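Local atomic coordinates of ParB domain protein nuclease (Sulfolobus solfataricus, PDB entry 5K5D), a protein that probably takes part in archaeal DNA segregation as a ParB-like partition protein, possibly with nuclease activity. Residues V216-R227 / R255-R264. The protein carries 4 engineered substitutions. Sequence-based numbering, arbitrary orientation.
Sequences VPLDQAFRIYTR and RKIILNDEYR
R227 reaches from helix 218-227 to the C-terminal end of helix 255-259, where it bonds the carbonyl of I258 and the carboxylate of D261. Its CG lies anti to the backbone N (chi1 163°) and the chain bends at chi2, which lets the aliphatic part run past L259 in the opposite direction, CG lying 3.7 Å from L259 CD2. NE then donates to I258 O at 2.7 Å; the donor lies in the carbonyl plane, although the oxygen is tilted from the guanidinium plane. L259 O lies over one face of the guanidinium, 3.6 Å from R227 CZ, without a hydrogen bond. At the edge, NH1 and NH2 both grip D261 OD1, at 2.9 and 2.8 Å, meeting this oxygen from above the carboxylate plane, with the two flat groups turned 58° apart. R264 NE bonds to the same OD1, and the carboxylate probably offsets the closeness of the two arginines. A water links R227 NH2, weakly, to I257 O and N260 O.

L259 is the knob of the interface, set among Q220, R223, I224 and R227. Its CD1 sits against one face of the R223 guanidinium, toward the rim, and 3.3 Å from Q220 NE2, while CD2 faces I224. Farther along, R255 stretches obliquely across Q220, and its guanidinium edge meets V216 CG2. I224 and I258 meet through their CG2 atoms, and both also pack on helix 242-250. The two helix segments thus cross at 37° around a single knob-into-hole contact, flanked by the R227-D261-R264 salt-bridge network, in the helical region matching the Ssol_1539-like second-domain family.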
ATOM      1  N   VAL B 216      12.094   3.153   5.900  1.00 46.90           N
ATOM      2  CA  VAL B 216      12.235   4.516   6.404  1.00 46.62           C
ATOM      3  C   VAL B 216      10.880   5.046   6.865  1.00 44.83           C
ATOM      4  O   VAL B 216       9.907   5.004   6.112  1.00 46.26           O
ATOM      5  CB  VAL B 216      12.805   5.457   5.321  1.00 38.49           C
ATOM      6  CG1 VAL B 216      12.572   6.916   5.700  1.00 34.49           C
ATOM      7  CG2 VAL B 216      14.280   5.174   5.094  1.00 34.08           C
ATOM      8  N   PRO B 217      10.810   5.541   8.110  1.00 42.82           N
ATOM      9  CA  PRO B 217       9.541   6.040   8.653  1.00 40.41           C
ATOM     10  C   PRO B 217       8.982   7.180   7.807  1.00 44.27           C
ATOM     11  O   PRO B 217       9.742   8.031   7.336  1.00 44.13           O
ATOM     12  CB  PRO B 217       9.931   6.556  10.044  1.00 35.32           C
ATOM     13  CG  PRO B 217      11.176   5.811  10.383  1.00 36.72           C
ATOM     14  CD  PRO B 217      11.907   5.660   9.084  1.00 40.56           C
ATOM     15  N   LEU B 218       7.667   7.184   7.616  1.00 40.21           N
ATOM     16  CA  LEU B 218       6.995   8.225   6.852  1.00 41.52           C
ATOM     17  C   LEU B 218       7.302   9.613   7.400  1.00 42.51           C
ATOM     18  O   LEU B 218       7.827  10.479   6.695  1.00 40.28           O
ATOM     19  CB  LEU B 218       5.483   8.000   6.870  1.00 37.80           C
ATOM     20  CG  LEU B 218       4.619   9.150   6.347  1.00 39.73           C
ATOM     21  CD1 LEU B 218       4.941   9.450   4.889  1.00 44.66           C
ATOM     22  CD2 LEU B 218       3.139   8.845   6.517  1.00 36.63           C
ATOM     23  N   ASP B 219       6.962   9.818   8.666  1.00 44.41           N
ATOM     24  CA  ASP B 219       7.075  11.130   9.285  1.00 51.66           C
ATOM     25  C   ASP B 219       8.501  11.649   9.175  1.00 48.65           C
ATOM     26  O   ASP B 219       8.735  12.856   9.087  1.00 48.66           O
ATOM     27  CB  ASP B 219       6.622  11.041  10.739  1.00 62.09           C
ATOM     28  CG  ASP B 219       5.336  10.246  10.889  1.00 72.91           C
ATOM     29  OD1 ASP B 219       4.246  10.851  10.796  1.00 76.39           O
ATOM     30  OD2 ASP B 219       5.414   9.010  11.077  1.00 76.46           O
ATOM     31  N   GLN B 220       9.447  10.719   9.150  1.00 47.80           N
ATOM     32  CA  GLN B 220      10.852  11.046   8.972  1.00 52.65           C
ATOM     33  C   GLN B 220      11.136  11.425   7.522  1.00 57.40           C
ATOM     34  O   GLN B 220      11.906  12.344   7.251  1.00 63.65           O
ATOM     35  CB  GLN B 220      11.718   9.850   9.378  1.00 56.64           C
ATOM     36  CG  GLN B 220      13.158  10.202   9.664  1.00 60.35           C
ATOM     37  CD  GLN B 220      13.292  11.171  10.821  1.00 62.39           C
ATOM     38  OE1 GLN B 220      12.915  10.861  11.950  1.00 60.89           O
ATOM     39  NE2 GLN B 220      13.824  12.356  10.541  1.00 65.83           N
ATOM     40  N   ALA B 221      10.508  10.710   6.592  1.00 53.04           N
ATOM     41  CA  ALA B 221      10.673  10.993   5.171  1.00 47.11           C
ATOM     42  C   ALA B 221      10.089  12.355   4.829  1.00 45.73           C
ATOM     43  O   ALA B 221      10.630  13.083   3.997  1.00 47.33           O
ATOM     44  CB  ALA B 221      10.007   9.916   4.338  1.00 45.58           C
ATOM     45  N   PHE B 222       8.980  12.692   5.477  1.00 40.94           N
ATOM     46  CA  PHE B 222       8.295  13.948   5.213  1.00 44.17           C
ATOM     47  C   PHE B 222       9.070  15.146   5.767  1.00 41.49           C
ATOM     48  O   PHE B 222       9.043  16.237   5.194  1.00 34.01           O
ATOM     49  CB  PHE B 222       6.878  13.914   5.787  1.00 47.66           C
ATOM     50  CG  PHE B 222       6.054  15.110   5.420  1.00 42.23           C
ATOM     51  CD1 PHE B 222       5.379  15.154   4.214  1.00 37.80           C
ATOM     52  CD2 PHE B 222       5.964  16.192   6.274  1.00 38.44           C
ATOM     53  CE1 PHE B 222       4.629  16.252   3.868  1.00 45.69           C
ATOM     54  CE2 PHE B 222       5.215  17.291   5.937  1.00 40.50           C
ATOM     55  CZ  PHE B 222       4.544  17.323   4.732  1.00 48.85           C
ATOM     56  N   ARG B 223       9.755  14.941   6.887  1.00 42.34           N
ATOM     57  CA  ARG B 223      10.623  15.976   7.436  1.00 48.61           C
ATOM     58  C   ARG B 223      11.721  16.298   6.434  1.00 47.45           C
ATOM     59  O   ARG B 223      12.069  17.463   6.229  1.00 42.81           O
ATOM     60  CB  ARG B 223      11.241  15.528   8.761  1.00 49.94           C
ATOM     61  CG  ARG B 223      10.296  15.582   9.954  1.00 53.21           C
ATOM     62  CD  ARG B 223      11.009  15.153  11.227  1.00 61.41           C
ATOM     63  NE  ARG B 223      12.154  16.010  11.525  1.00 68.80           N
ATOM     64  CZ  ARG B 223      13.155  15.672  12.331  1.00 71.03           C
ATOM     65  NH1 ARG B 223      13.163  14.484  12.922  1.00 73.75           N
ATOM     66  NH2 ARG B 223      14.155  16.518  12.541  1.00 67.61           N
ATOM     67  N   ILE B 224      12.260  15.253   5.812  1.00 45.65           N
ATOM     68  CA  ILE B 224      13.280  15.411   4.782  1.00 41.96           C
ATOM     69  C   ILE B 224      12.739  16.212   3.605  1.00 47.21           C
ATOM     70  O   ILE B 224      13.427  17.083   3.068  1.00 42.76           O
ATOM     71  CB  ILE B 224      13.772  14.048   4.268  1.00 36.60           C
ATOM     72  CG1 ILE B 224      14.619  13.353   5.336  1.00 37.05           C
ATOM     73  CG2 ILE B 224      14.569  14.220   2.985  1.00 35.30           C
ATOM     74  CD1 ILE B 224      15.122  11.987   4.927  1.00 38.59           C
ATOM     75  N   TYR B 225      11.502  15.912   3.213  1.00 46.38           N
ATOM     76  CA  TYR B 225      10.855  16.608   2.105  1.00 44.44           C
ATOM     77  C   TYR B 225      10.788  18.112   2.349  1.00 48.97           C
ATOM     78  O   TYR B 225      11.382  18.900   1.611  1.00 51.03           O
ATOM     79  CB  TYR B 225       9.446  16.054   1.865  1.00 38.38           C
ATOM     80  CG  TYR B 225       8.642  16.859   0.875  1.00 38.13           C
ATOM     81  CD1 TYR B 225       8.912  16.790  -0.488  1.00 37.02           C
ATOM     82  CD2 TYR B 225       7.613  17.694   1.298  1.00 38.13           C
ATOM     83  CE1 TYR B 225       8.177  17.531  -1.403  1.00 36.79           C
ATOM     84  CE2 TYR B 225       6.874  18.439   0.388  1.00 41.20           C
ATOM     85  CZ  TYR B 225       7.162  18.352  -0.959  1.00 44.22           C
ATOM     86  OH  TYR B 225       6.435  19.083  -1.868  1.00 55.64           O
ATOM     87  N   THR B 226      10.052  18.502   3.384  1.00 49.04           N
ATOM     88  CA  THR B 226       9.863  19.910   3.703  1.00 54.57           C
ATOM     89  C   THR B 226      11.201  20.617   3.917  1.00 56.96           C
ATOM     90  O   THR B 226      11.372  21.776   3.536  1.00 58.62           O
ATOM     91  CB  THR B 226       8.974  20.079   4.943  1.00 58.65           C
ATOM     92  OG1 THR B 226       9.494  19.283   6.015  1.00 68.60           O
ATOM     93  CG2 THR B 226       7.555  19.622   4.634  1.00 54.84           C
ATOM     94  N   ARG B 227      12.148  19.907   4.517  1.00 54.56           N
ATOM     95  CA  ARG B 227      13.486  20.440   4.738  1.00 51.60           C
ATOM     96  C   ARG B 227      14.178  20.763   3.416  1.00 55.44           C
ATOM     97  O   ARG B 227      14.486  21.919   3.129  1.00 54.36           O
ATOM     98  CB  ARG B 227      14.317  19.439   5.542  1.00 49.06           C
ATOM     99  CG  ARG B 227      15.817  19.668   5.493  1.00 53.14           C
ATOM    100  CD  ARG B 227      16.213  20.954   6.189  1.00 58.41           C
ATOM    101  NE  ARG B 227      17.662  21.081   6.299  1.00 60.80           N
ATOM    102  CZ  ARG B 227      18.279  22.079   6.921  1.00 64.80           C
ATOM    103  NH1 ARG B 227      17.569  23.044   7.491  1.00 67.48           N
ATOM    104  NH2 ARG B 227      19.603  22.115   6.973  1.00 65.38           N
ATOM    105  N   ARG B 255      20.409  11.307   7.816  1.00 40.79           N
ATOM    106  CA  ARG B 255      19.334  12.272   8.010  1.00 43.22           C
ATOM    107  C   ARG B 255      19.819  13.507   8.759  1.00 45.13           C
ATOM    108  O   ARG B 255      19.490  14.629   8.382  1.00 50.46           O
ATOM    109  CB  ARG B 255      18.145  11.629   8.725  1.00 43.10           C
ATOM    110  CG  ARG B 255      17.589  10.415   7.994  1.00 47.46           C
ATOM    111  CD  ARG B 255      16.312   9.901   8.631  1.00 47.88           C
ATOM    112  NE  ARG B 255      15.997   8.551   8.174  1.00 50.04           N
ATOM    113  CZ  ARG B 255      16.162   7.457   8.909  1.00 47.26           C
ATOM    114  NH1 ARG B 255      16.626   7.554  10.147  1.00 47.54           N
ATOM    115  NH2 ARG B 255      15.857   6.264   8.411  1.00 52.61           N
ATOM    116  N   LYS B 256      20.603  13.301   9.813  1.00 44.04           N
ATOM    117  CA  LYS B 256      21.222  14.412  10.527  1.00 40.69           C
ATOM    118  C   LYS B 256      21.861  15.394   9.548  1.00 40.14           C
ATOM    119  O   LYS B 256      21.641  16.603   9.629  1.00 35.18           O
ATOM    120  CB  LYS B 256      22.273  13.903  11.514  1.00 49.27           C
ATOM    121  CG  LYS B 256      21.716  13.337  12.814  1.00 51.75           C
ATOM    122  CD  LYS B 256      22.844  12.921  13.749  1.00 58.43           C
ATOM    123  CE  LYS B 256      22.349  12.686  15.165  1.00 67.25           C
ATOM    124  NZ  LYS B 256      21.881  13.946  15.809  1.00 69.98           N
ATOM    125  N   ILE B 257      22.643  14.870   8.610  1.00 37.27           N
ATOM    126  CA  ILE B 257      23.293  15.716   7.613  1.00 42.56           C
ATOM    127  C   ILE B 257      22.277  16.544   6.825  1.00 46.51           C
ATOM    128  O   ILE B 257      22.533  17.702   6.497  1.00 46.84           O
ATOM    129  CB  ILE B 257      24.163  14.894   6.641  1.00 47.93           C
ATOM    130  CG1 ILE B 257      25.289  14.195   7.404  1.00 50.28           C
ATOM    131  CG2 ILE B 257      24.740  15.788   5.553  1.00 37.21           C
ATOM    132  CD1 ILE B 257      26.002  13.143   6.594  1.00 49.11           C
ATOM    133  N   ILE B 258      21.121  15.949   6.544  1.00 47.45           N
ATOM    134  CA  ILE B 258      20.052  16.634   5.822  1.00 50.14           C
ATOM    135  C   ILE B 258      19.247  17.569   6.723  1.00 47.81           C
ATOM    136  O   ILE B 258      18.794  18.625   6.282  1.00 47.83           O
ATOM    137  CB  ILE B 258      19.055  15.640   5.186  1.00 46.37           C
ATOM    138  CG1 ILE B 258      19.767  14.649   4.270  1.00 45.82           C
ATOM    139  CG2 ILE B 258      17.981  16.389   4.414  1.00 34.12           C
ATOM    140  CD1 ILE B 258      18.816  13.730   3.539  1.00 42.93           C
ATOM    141  N   LEU B 259      19.065  17.172   7.979  1.00 48.19           N
ATOM    142  CA  LEU B 259      18.130  17.856   8.874  1.00 50.81           C
ATOM    143  C   LEU B 259      18.792  18.843   9.835  1.00 54.05           C
ATOM    144  O   LEU B 259      18.409  20.010   9.884  1.00 55.31           O
ATOM    145  CB  LEU B 259      17.284  16.836   9.647  1.00 44.63           C
ATOM    146  CG  LEU B 259      16.418  15.925   8.774  1.00 38.57           C
ATOM    147  CD1 LEU B 259      15.463  15.093   9.616  1.00 37.20           C
ATOM    148  CD2 LEU B 259      15.658  16.753   7.751  1.00 32.42           C
ATOM    149  N   ASN B 260      19.773  18.374  10.600  1.00 60.03           N
ATOM    150  CA  ASN B 260      20.492  19.241  11.529  1.00 57.63           C
ATOM    151  C   ASN B 260      21.288  20.317  10.794  1.00 57.60           C
ATOM    152  O   ASN B 260      22.143  20.015   9.965  1.00 62.58           O
ATOM    153  CB  ASN B 260      21.416  18.423  12.436  1.00 57.12           C
ATOM    154  CG  ASN B 260      21.951  19.229  13.615  1.00 62.61           C
ATOM    155  OD1 ASN B 260      22.127  20.448  13.531  1.00 63.44           O
ATOM    156  ND2 ASN B 260      22.212  18.546  14.723  1.00 62.52           N
ATOM    157  N   ASP B 261      20.999  21.571  11.116  1.00 61.50           N
ATOM    158  CA  ASP B 261      21.604  22.711  10.439  1.00 65.46           C
ATOM    159  C   ASP B 261      23.109  22.844  10.630  1.00 56.88           C
ATOM    160  O   ASP B 261      23.779  23.487   9.828  1.00 56.48           O
ATOM    161  CB  ASP B 261      20.925  24.005  10.881  1.00 75.30           C
ATOM    162  CG  ASP B 261      19.714  24.332  10.049  1.00 84.87           C
ATOM    163  OD1 ASP B 261      19.817  24.252   8.806  1.00 86.43           O
ATOM    164  OD2 ASP B 261      18.661  24.661  10.634  1.00 89.19           O
ATOM    165  N   GLU B 262      23.645  22.258  11.693  1.00 54.19           N
ATOM    166  CA  GLU B 262      25.076  22.377  11.934  1.00 58.21           C
ATOM    167  C   GLU B 262      25.875  21.510  10.965  1.00 58.01           C
ATOM    168  O   GLU B 262      27.089  21.368  11.103  1.00 63.89           O
ATOM    169  CB  GLU B 262      25.437  22.043  13.386  1.00 66.60           C
ATOM    170  CG  GLU B 262      25.370  20.567  13.735  1.00 75.87           C
ATOM    171  CD  GLU B 262      26.265  20.200  14.911  1.00 80.32           C
ATOM    172  OE1 GLU B 262      25.788  19.500  15.829  1.00 79.95           O
ATOM    173  OE2 GLU B 262      27.448  20.605  14.913  1.00 81.40           O
ATOM    174  N   TYR B 263      25.193  20.934   9.980  1.00 55.24           N
ATOM    175  CA  TYR B 263      25.870  20.133   8.967  1.00 51.53           C
ATOM    176  C   TYR B 263      25.589  20.636   7.556  1.00 60.17           C
ATOM    177  O   TYR B 263      25.716  19.891   6.588  1.00 67.20           O
ATOM    178  CB  TYR B 263      25.487  18.660   9.097  1.00 50.13           C
ATOM    179  CG  TYR B 263      25.699  18.110  10.488  1.00 49.90           C
ATOM    180  CD1 TYR B 263      24.638  17.982  11.373  1.00 50.72           C
ATOM    181  CD2 TYR B 263      26.962  17.731  10.924  1.00 46.49           C
ATOM    182  CE1 TYR B 263      24.826  17.482  12.646  1.00 49.33           C
ATOM    183  CE2 TYR B 263      27.160  17.232  12.196  1.00 46.15           C
ATOM    184  CZ  TYR B 263      26.090  17.111  13.054  1.00 51.64           C
ATOM    185  OH  TYR B 263      26.283  16.617  14.324  1.00 61.81           O
ATOM    186  N   ARG B 264      25.219  21.909   7.445  1.00 63.19           N
ATOM    187  CA  ARG B 264      24.935  22.518   6.150  1.00 65.56           C
ATOM    188  C   ARG B 264      26.087  22.366   5.161  1.00 63.27           C
ATOM    189  O   ARG B 264      25.880  21.979   4.013  1.00 59.60           O
ATOM    190  CB  ARG B 264      24.600  23.999   6.313  1.00 70.08           C
ATOM    191  CG  ARG B 264      23.180  24.274   6.761  1.00 77.71           C
ATOM    192  CD  ARG B 264      22.871  25.755   6.672  1.00 87.78           C
ATOM    193  NE  ARG B 264      21.450  26.036   6.854  1.00 97.85           N
ATOM    194  CZ  ARG B 264      20.904  27.239   6.705  1.00100.30           C
ATOM    195  NH1 ARG B 264      21.663  28.274   6.370  1.00100.27           N
ATOM    196  NH2 ARG B 264      19.601  27.405   6.889  1.00 97.07           N
TER
HETATM  197  O   HOH W   1      21.979  20.675   7.229  1.00 67.63           O